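Long-range contact in cellulose biosynthesis protein BcsG (Salmonella enterica subsp. enterica serovar Typhimurium str. LT2, PDB 5OJH), which is required for cellulose biosynthesis and is represented here by the zinc-containing C-terminal part of a longer membrane protein: residues L109-C114 / N128-F133. Numbering follows the deposited sequence. Where two conformers were deposited one is given.
Sequences LLRASC and NECYLF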
# COMPACT_ATOMS: atom_id res chain seq x y z
N LEU A 109 1.39 -3.95 5.05
CA LEU A 109 1.53 -2.50 5.03
C LEU A 109 1.87 -1.92 6.39
O LEU A 109 2.77 -1.07 6.48
CB LEU A 109 0.22 -1.88 4.51
CG LEU A 109 0.08 -0.36 4.52
CD1 LEU A 109 1.22 0.31 3.80
CD2 LEU A 109 -1.24 -0.01 3.87
N LEU A 110 1.22 -2.42 7.44
CA LEU A 110 1.53 -1.95 8.78
C LEU A 110 2.95 -2.35 9.21
O LEU A 110 3.57 -1.69 10.07
CB LEU A 110 0.46 -2.40 9.79
CG LEU A 110 -0.89 -1.74 9.49
CD1 LEU A 110 -2.00 -2.50 10.19
CD2 LEU A 110 -0.88 -0.28 9.93
N ARG A 111 3.48 -3.41 8.59
CA ARG A 111 4.86 -3.85 8.86
C ARG A 111 5.86 -3.37 7.79
O ARG A 111 6.90 -3.98 7.51
CB ARG A 111 4.93 -5.38 9.07
CG ARG A 111 4.08 -5.89 10.26
CD ARG A 111 4.39 -7.37 10.48
NE ARG A 111 3.54 -7.83 11.59
CZ ARG A 111 3.64 -9.04 12.15
NH1 ARG A 111 4.56 -9.92 11.75
NH2 ARG A 111 2.82 -9.33 13.17
N ALA A 112 5.55 -2.22 7.16
CA ALA A 112 6.31 -1.75 5.99
C ALA A 112 7.78 -1.41 6.27
O ALA A 112 8.55 -1.28 5.31
CB ALA A 112 5.68 -0.50 5.38
N SER A 113 8.15 -1.23 7.56
CA SER A 113 9.48 -0.70 7.84
C SER A 113 10.58 -1.76 7.89
O SER A 113 11.74 -1.40 8.07
CB SER A 113 9.49 0.15 9.11
OG SER A 113 8.62 1.26 8.97
N CYS A 114 10.23 -3.04 7.72
CA CYS A 114 11.25 -4.04 7.48
C CYS A 114 10.93 -4.78 6.19
O CYS A 114 9.83 -4.65 5.63
CB CYS A 114 11.28 -5.05 8.61
SG CYS A 114 11.88 -4.38 10.17
N ASN A 128 9.81 -4.69 16.80
CA ASN A 128 9.04 -3.43 16.97
C ASN A 128 9.33 -2.36 15.88
O ASN A 128 8.43 -1.57 15.48
CB ASN A 128 9.29 -2.82 18.36
CG ASN A 128 8.34 -3.34 19.42
OD1 ASN A 128 7.16 -3.65 19.15
ND2 ASN A 128 8.84 -3.45 20.65
N GLU A 129 10.56 -2.40 15.37
CA GLU A 129 11.02 -1.45 14.35
C GLU A 129 10.38 -1.70 12.98
O GLU A 129 10.52 -0.88 12.07
CB GLU A 129 12.56 -1.45 14.21
CG GLU A 129 13.09 -2.66 13.45
CD GLU A 129 14.52 -3.07 13.79
OE1 GLU A 129 15.24 -2.35 14.49
OE2 GLU A 129 14.92 -4.15 13.33
N CYS A 130 9.67 -2.81 12.82
CA CYS A 130 9.00 -3.09 11.53
C CYS A 130 7.68 -2.34 11.40
O CYS A 130 7.16 -2.20 10.28
CB CYS A 130 8.74 -4.59 11.31
SG CYS A 130 7.20 -5.30 11.95
N TYR A 131 7.12 -1.89 12.53
CA TYR A 131 5.76 -1.30 12.51
C TYR A 131 5.81 0.17 12.20
O TYR A 131 6.17 0.99 13.06
CB TYR A 131 4.98 -1.56 13.81
CG TYR A 131 4.77 -3.02 14.11
CD1 TYR A 131 5.71 -3.74 14.82
CD2 TYR A 131 3.59 -3.66 13.72
CE1 TYR A 131 5.50 -5.09 15.13
CE2 TYR A 131 3.38 -5.01 14.01
CZ TYR A 131 4.33 -5.69 14.72
OH TYR A 131 4.13 -7.04 15.01
N LEU A 132 5.49 0.48 10.94
CA LEU A 132 5.57 1.85 10.48
C LEU A 132 4.90 2.87 11.44
O LEU A 132 5.51 3.92 11.75
CB LEU A 132 4.93 1.92 9.08
CG LEU A 132 4.83 3.34 8.46
CD1 LEU A 132 6.21 3.98 8.28
CD2 LEU A 132 4.05 3.20 7.14
N PHE A 133 3.68 2.59 11.89
CA PHE A 133 2.95 3.53 12.75
C PHE A 133 3.50 3.59 14.15
O PHE A 133 3.44 4.66 14.78
CB PHE A 133 1.45 3.26 12.73
CG PHE A 133 0.80 3.64 11.43
CD1 PHE A 133 0.85 2.79 10.32
CD2 PHE A 133 0.16 4.87 11.31
CE1 PHE A 133 0.23 3.17 9.11
CE2 PHE A 133 -0.45 5.25 10.11
CZ PHE A 133 -0.42 4.40 9.01
O HOH W 1 2.50 0.10 11.86
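L110 pushes one methyl of its branched end obliquely against the F133 ring. CD2 of L110 lies 3.5 Å from CD1 of F133. F213 of strand 210-216 touches both residues, so the pair packs toward the large mixed sheet. The carbonyl of L110 also faces the other segment. L132 N donates to L110 O at 3.0 Å. A water donates to the same oxygen and accepts from F133 N, so L110 O receives two hydrogen bonds. Y131 is the N-cap residue of helix 132-138, and both N-H groups belong to the first turn of that helix. The contact thus sets the end of helix 102-110 against the start of helix 132-138. R111 is the first residue to leave the helix, and a type I beta turn runs from R111 to C114. C130 O sits against this turn and accepts from S113 N at 3.1 Å. C130 fills the hollow beside the turn in two directions. Its CB presses on C114 SG at 3.3 Å. In the conformer given, chi1 of 88° turns SG into the position between the backbone N and the carbonyl carbon, against the R111 stem, with C130 SG 3.6 Å from R111 CG. In that conformer the sulfur also lies over one face of the Y131 ring, toward its rim. R111 runs extended beside Y131, and both point the same way. The guanidinium and ring planes are 68° apart, and Y131 OH lies over one guanidinium face. The guanidinium is hydrogen-bonded to N163 O and Q124 O. Farther along the turn, S113 OG packs over the start of helix 132-138, 3.7 Å from L132 CD1, and hydrogen-bonds to S322 of helix 318-328.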